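Local coordinates for hypothetical protein Atu2299 (Agrobacterium tumefaciens, PDB 2HLY) that is of unknown function but belongs to the DUF2026 family and is probably related to papain-like (clan CA) cysteine peptidases, at residues 120-129 and 136-144. Sequence-based numbering, arbitrary orientation.
Sequences FQRPLSAMAA and QSGDFFYRS
The ring of F140 is held between F120 and M127. F120 presents its edge, setting CZ 3.5 Å from F140 CG in a T-shaped stack with the planes at 74°, while M127 covers the opposite face through a CH-pi contact from its CA. A flat ring offers both faces at once and, being apolar, needs no polar partner between them. With chi1 at 68°, F140 CG lies between its own backbone N and carbonyl carbon, which turns the ring in under the 3-10 turn 124-126; there P123 O meets the ring edge, 3.4 Å from F140 CZ. M127 reaches on along strand 140-144, its sulfur lying obliquely to the F140 and F141 rings as Met-aromatic contacts and accepting a weak hydrogen bond from Y142 N (3.4 Å to SD). Beside it, A128 N donates to F140 O at 2.8 Å, and the small A128 methyl allows this close approach. At the other end the R122 chain bends to bring NH1 within 2.7 Å of G138 O, a weak, bent bond. G138 is third in the type II turn Q136-D139, where positive phi would jam a CB against the preceding carbonyl O. One water accepts from R122 NH1 and F140 N, within reach of A126 O and D139 OD1. Y142 OH, close to the F120 ring, is hydrogen-bonded to Y63 OH. This aromatic and Met-aromatic cluster packs strand 120-123 and the turn and loop 124-129 onto edge strand 140-144 of a second antiparallel sheet.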
loop_
_atom_site.group_PDB
_atom_site.type_symbol
_atom_site.label_atom_id
_atom_site.label_comp_id
_atom_site.label_asym_id
_atom_site.label_seq_id
_atom_site.Cartn_x
_atom_site.Cartn_y
_atom_site.Cartn_z
ATOM N N PHE A 120 -4.495 -7.411 -1.081
ATOM C CA PHE A 120 -3.371 -8.111 -1.719
ATOM C C PHE A 120 -2.271 -8.434 -0.701
ATOM O O PHE A 120 -1.561 -7.556 -0.227
ATOM C CB PHE A 120 -2.753 -7.351 -2.905
ATOM C CG PHE A 120 -1.760 -8.191 -3.636
ATOM C CD1 PHE A 120 -2.182 -9.053 -4.653
ATOM C CD2 PHE A 120 -0.418 -8.208 -3.236
ATOM C CE1 PHE A 120 -1.267 -9.899 -5.303
ATOM C CE2 PHE A 120 0.498 -9.070 -3.858
ATOM C CZ PHE A 120 0.064 -9.901 -4.904
ATOM N N GLN A 121 -2.154 -9.723 -0.385
ATOM C CA GLN A 121 -1.122 -10.221 0.531
ATOM C C GLN A 121 -0.853 -11.666 0.082
ATOM O O GLN A 121 -1.708 -12.547 0.255
ATOM C CB GLN A 121 -1.634 -10.190 1.977
ATOM C CG GLN A 121 -0.592 -10.754 2.968
ATOM C CD GLN A 121 -1.046 -10.853 4.414
ATOM O OE1 GLN A 121 -0.255 -11.259 5.262
ATOM N NE2 GLN A 121 -2.301 -10.481 4.701
ATOM N N ARG A 122 0.319 -11.882 -0.519
ATOM C CA ARG A 122 0.647 -13.194 -1.108
ATOM C C ARG A 122 2.135 -13.492 -0.904
ATOM O O ARG A 122 2.941 -12.565 -0.810
ATOM C CB ARG A 122 0.320 -13.221 -2.607
ATOM C CG ARG A 122 -1.145 -12.925 -2.982
ATOM C CD ARG A 122 -1.482 -13.404 -4.408
ATOM N NE ARG A 122 -1.324 -14.853 -4.483
ATOM C CZ ARG A 122 -0.770 -15.526 -5.498
ATOM N NH1 ARG A 122 -0.320 -14.902 -6.594
ATOM N NH2 ARG A 122 -0.640 -16.844 -5.413
ATOM N N PRO A 123 2.519 -14.784 -0.869
ATOM C CA PRO A 123 3.943 -15.077 -0.700
ATOM C C PRO A 123 4.757 -14.572 -1.896
ATOM O O PRO A 123 4.342 -14.737 -3.038
ATOM C CB PRO A 123 3.995 -16.620 -0.637
ATOM C CG PRO A 123 2.587 -17.044 -0.264
ATOM C CD PRO A 123 1.703 -16.011 -0.950
ATOM N N LEU A 124 5.909 -13.966 -1.630
ATOM C CA LEU A 124 6.785 -13.557 -2.736
ATOM C C LEU A 124 7.184 -14.756 -3.594
ATOM O O LEU A 124 7.382 -14.637 -4.816
ATOM C CB LEU A 124 8.038 -12.860 -2.200
ATOM C CG LEU A 124 7.890 -11.378 -1.883
ATOM C CD1 LEU A 124 9.057 -10.932 -1.016
ATOM C CD2 LEU A 124 7.839 -10.576 -3.169
ATOM N N SER A 125 7.288 -15.920 -2.945
ATOM C CA SER A 125 7.628 -17.171 -3.629
ATOM C C SER A 125 6.597 -17.572 -4.698
ATOM O O SER A 125 6.872 -18.408 -5.549
ATOM C CB SER A 125 7.783 -18.288 -2.595
ATOM O OG SER A 125 6.609 -18.412 -1.813
ATOM N N ALA A 126 5.411 -16.973 -4.635
ATOM C CA ALA A 126 4.355 -17.204 -5.616
ATOM C C ALA A 126 4.415 -16.268 -6.839
ATOM O O ALA A 126 3.599 -16.384 -7.763
ATOM C CB ALA A 126 2.981 -17.098 -4.934
ATOM N N MET A 127 5.374 -15.344 -6.845
ATOM C CA MET A 127 5.478 -14.378 -7.950
ATOM C C MET A 127 5.590 -15.025 -9.322
ATOM O O MET A 127 6.322 -16.006 -9.513
ATOM C CB MET A 127 6.666 -13.433 -7.752
ATOM C CG MET A 127 6.590 -12.217 -8.679
ATOM S SD MET A 127 7.941 -11.083 -8.401
ATOM C CE MET A 127 9.265 -11.810 -9.345
ATOM N N ALA A 128 4.857 -14.452 -10.270
ATOM C CA ALA A 128 4.916 -14.857 -11.675
ATOM C C ALA A 128 6.273 -14.531 -12.330
ATOM O O ALA A 128 7.113 -13.842 -11.758
ATOM C CB ALA A 128 3.783 -14.209 -12.453
ATOM N N ALA A 129 6.476 -15.042 -13.544
ATOM C CA ALA A 129 7.771 -14.901 -14.209
ATOM C C ALA A 129 7.960 -13.576 -14.932
ATOM O O ALA A 129 9.098 -13.161 -15.196
ATOM C CB ALA A 129 7.968 -16.058 -15.182
ATOM N N GLN A 136 -3.776 -16.039 -14.077
ATOM C CA GLN A 136 -4.731 -16.387 -13.029
ATOM C C GLN A 136 -4.963 -15.208 -12.091
ATOM O O GLN A 136 -4.020 -14.495 -11.741
ATOM C CB GLN A 136 -4.208 -17.586 -12.243
ATOM C CG GLN A 136 -5.187 -18.143 -11.224
ATOM C CD GLN A 136 -4.696 -19.420 -10.556
ATOM O OE1 GLN A 136 -3.502 -19.582 -10.255
ATOM N NE2 GLN A 136 -5.628 -20.339 -10.309
ATOM N N SER A 137 -6.216 -15.004 -11.684
ATOM C CA SER A 137 -6.526 -13.945 -10.722
ATOM C C SER A 137 -5.656 -14.103 -9.472
ATOM O O SER A 137 -5.525 -15.211 -8.916
ATOM C CB SER A 137 -8.011 -13.974 -10.343
ATOM O OG SER A 137 -8.340 -12.924 -9.448
ATOM N N GLY A 138 -5.061 -12.986 -9.062
ATOM C CA GLY A 138 -4.140 -12.938 -7.946
ATOM C C GLY A 138 -2.681 -13.036 -8.356
ATOM O O GLY A 138 -1.792 -12.785 -7.540
ATOM N N ASP A 139 -2.420 -13.421 -9.607
ATOM C CA ASP A 139 -1.040 -13.426 -10.119
ATOM C C ASP A 139 -0.435 -12.029 -10.056
ATOM O O ASP A 139 -1.121 -11.023 -10.241
ATOM C CB ASP A 139 -0.987 -13.897 -11.567
ATOM C CG ASP A 139 -0.929 -15.409 -11.705
ATOM O OD1 ASP A 139 -0.547 -16.103 -10.733
ATOM O OD2 ASP A 139 -1.262 -15.903 -12.806
ATOM N N PHE A 140 0.876 -11.979 -9.816
ATOM C CA PHE A 140 1.559 -10.700 -9.739
ATOM C C PHE A 140 2.984 -10.826 -10.205
ATOM O O PHE A 140 3.585 -11.905 -10.142
ATOM C CB PHE A 140 1.539 -10.129 -8.314
ATOM C CG PHE A 140 2.372 -10.918 -7.309
ATOM C CD1 PHE A 140 3.555 -10.387 -6.817
ATOM C CD2 PHE A 140 1.956 -12.161 -6.840
ATOM C CE1 PHE A 140 4.329 -11.092 -5.873
ATOM C CE2 PHE A 140 2.721 -12.866 -5.894
ATOM C CZ PHE A 140 3.900 -12.344 -5.425
ATOM N N PHE A 141 3.508 -9.713 -10.705
ATOM C CA PHE A 141 4.908 -9.666 -11.086
ATOM C C PHE A 141 5.481 -8.328 -10.657
ATOM O O PHE A 141 4.887 -7.278 -10.920
ATOM C CB PHE A 141 5.097 -9.877 -12.594
ATOM C CG PHE A 141 6.522 -9.700 -13.027
ATOM C CD1 PHE A 141 7.471 -10.689 -12.764
ATOM C CD2 PHE A 141 6.922 -8.519 -13.662
ATOM C CE1 PHE A 141 8.814 -10.502 -13.133
ATOM C CE2 PHE A 141 8.255 -8.330 -14.045
ATOM C CZ PHE A 141 9.196 -9.308 -13.766
ATOM N N TYR A 142 6.646 -8.387 -10.023
ATOM C CA TYR A 142 7.380 -7.199 -9.582
ATOM C C TYR A 142 8.793 -7.181 -10.146
ATOM O O TYR A 142 9.481 -8.222 -10.165
ATOM C CB TYR A 142 7.561 -7.212 -8.069
ATOM C CG TYR A 142 6.337 -7.096 -7.212
ATOM C CD1 TYR A 142 5.192 -6.414 -7.637
ATOM C CD2 TYR A 142 6.337 -7.665 -5.938
ATOM C CE1 TYR A 142 4.067 -6.287 -6.789
ATOM C CE2 TYR A 142 5.229 -7.553 -5.096
ATOM C CZ TYR A 142 4.103 -6.875 -5.532
ATOM O OH TYR A 142 3.031 -6.740 -4.678
ATOM N N ARG A 143 9.231 -6.002 -10.587
ATOM C CA ARG A 143 10.654 -5.767 -10.811
ATOM C C ARG A 143 11.074 -4.561 -10.009
ATOM O O ARG A 143 10.723 -3.418 -10.351
ATOM C CB ARG A 143 10.999 -5.584 -12.286
ATOM C CG ARG A 143 12.498 -5.422 -12.485
ATOM C CD ARG A 143 12.888 -5.304 -13.934
ATOM N NE ARG A 143 12.376 -4.080 -14.540
ATOM C CZ ARG A 143 11.535 -4.062 -15.571
ATOM N NH1 ARG A 143 11.124 -5.202 -16.117
ATOM N NH2 ARG A 143 11.110 -2.907 -16.066
ATOM N N SER A 144 11.830 -4.824 -8.948
ATOM C CA SER A 144 12.399 -3.767 -8.135
ATOM C C SER A 144 13.379 -2.935 -8.959
ATOM O O SER A 144 14.222 -3.483 -9.669
ATOM C CB SER A 144 13.117 -4.345 -6.909
ATOM O OG SER A 144 13.637 -3.285 -6.116
HETATM O O HOH W 1 1.645 -14.964 -9.205
#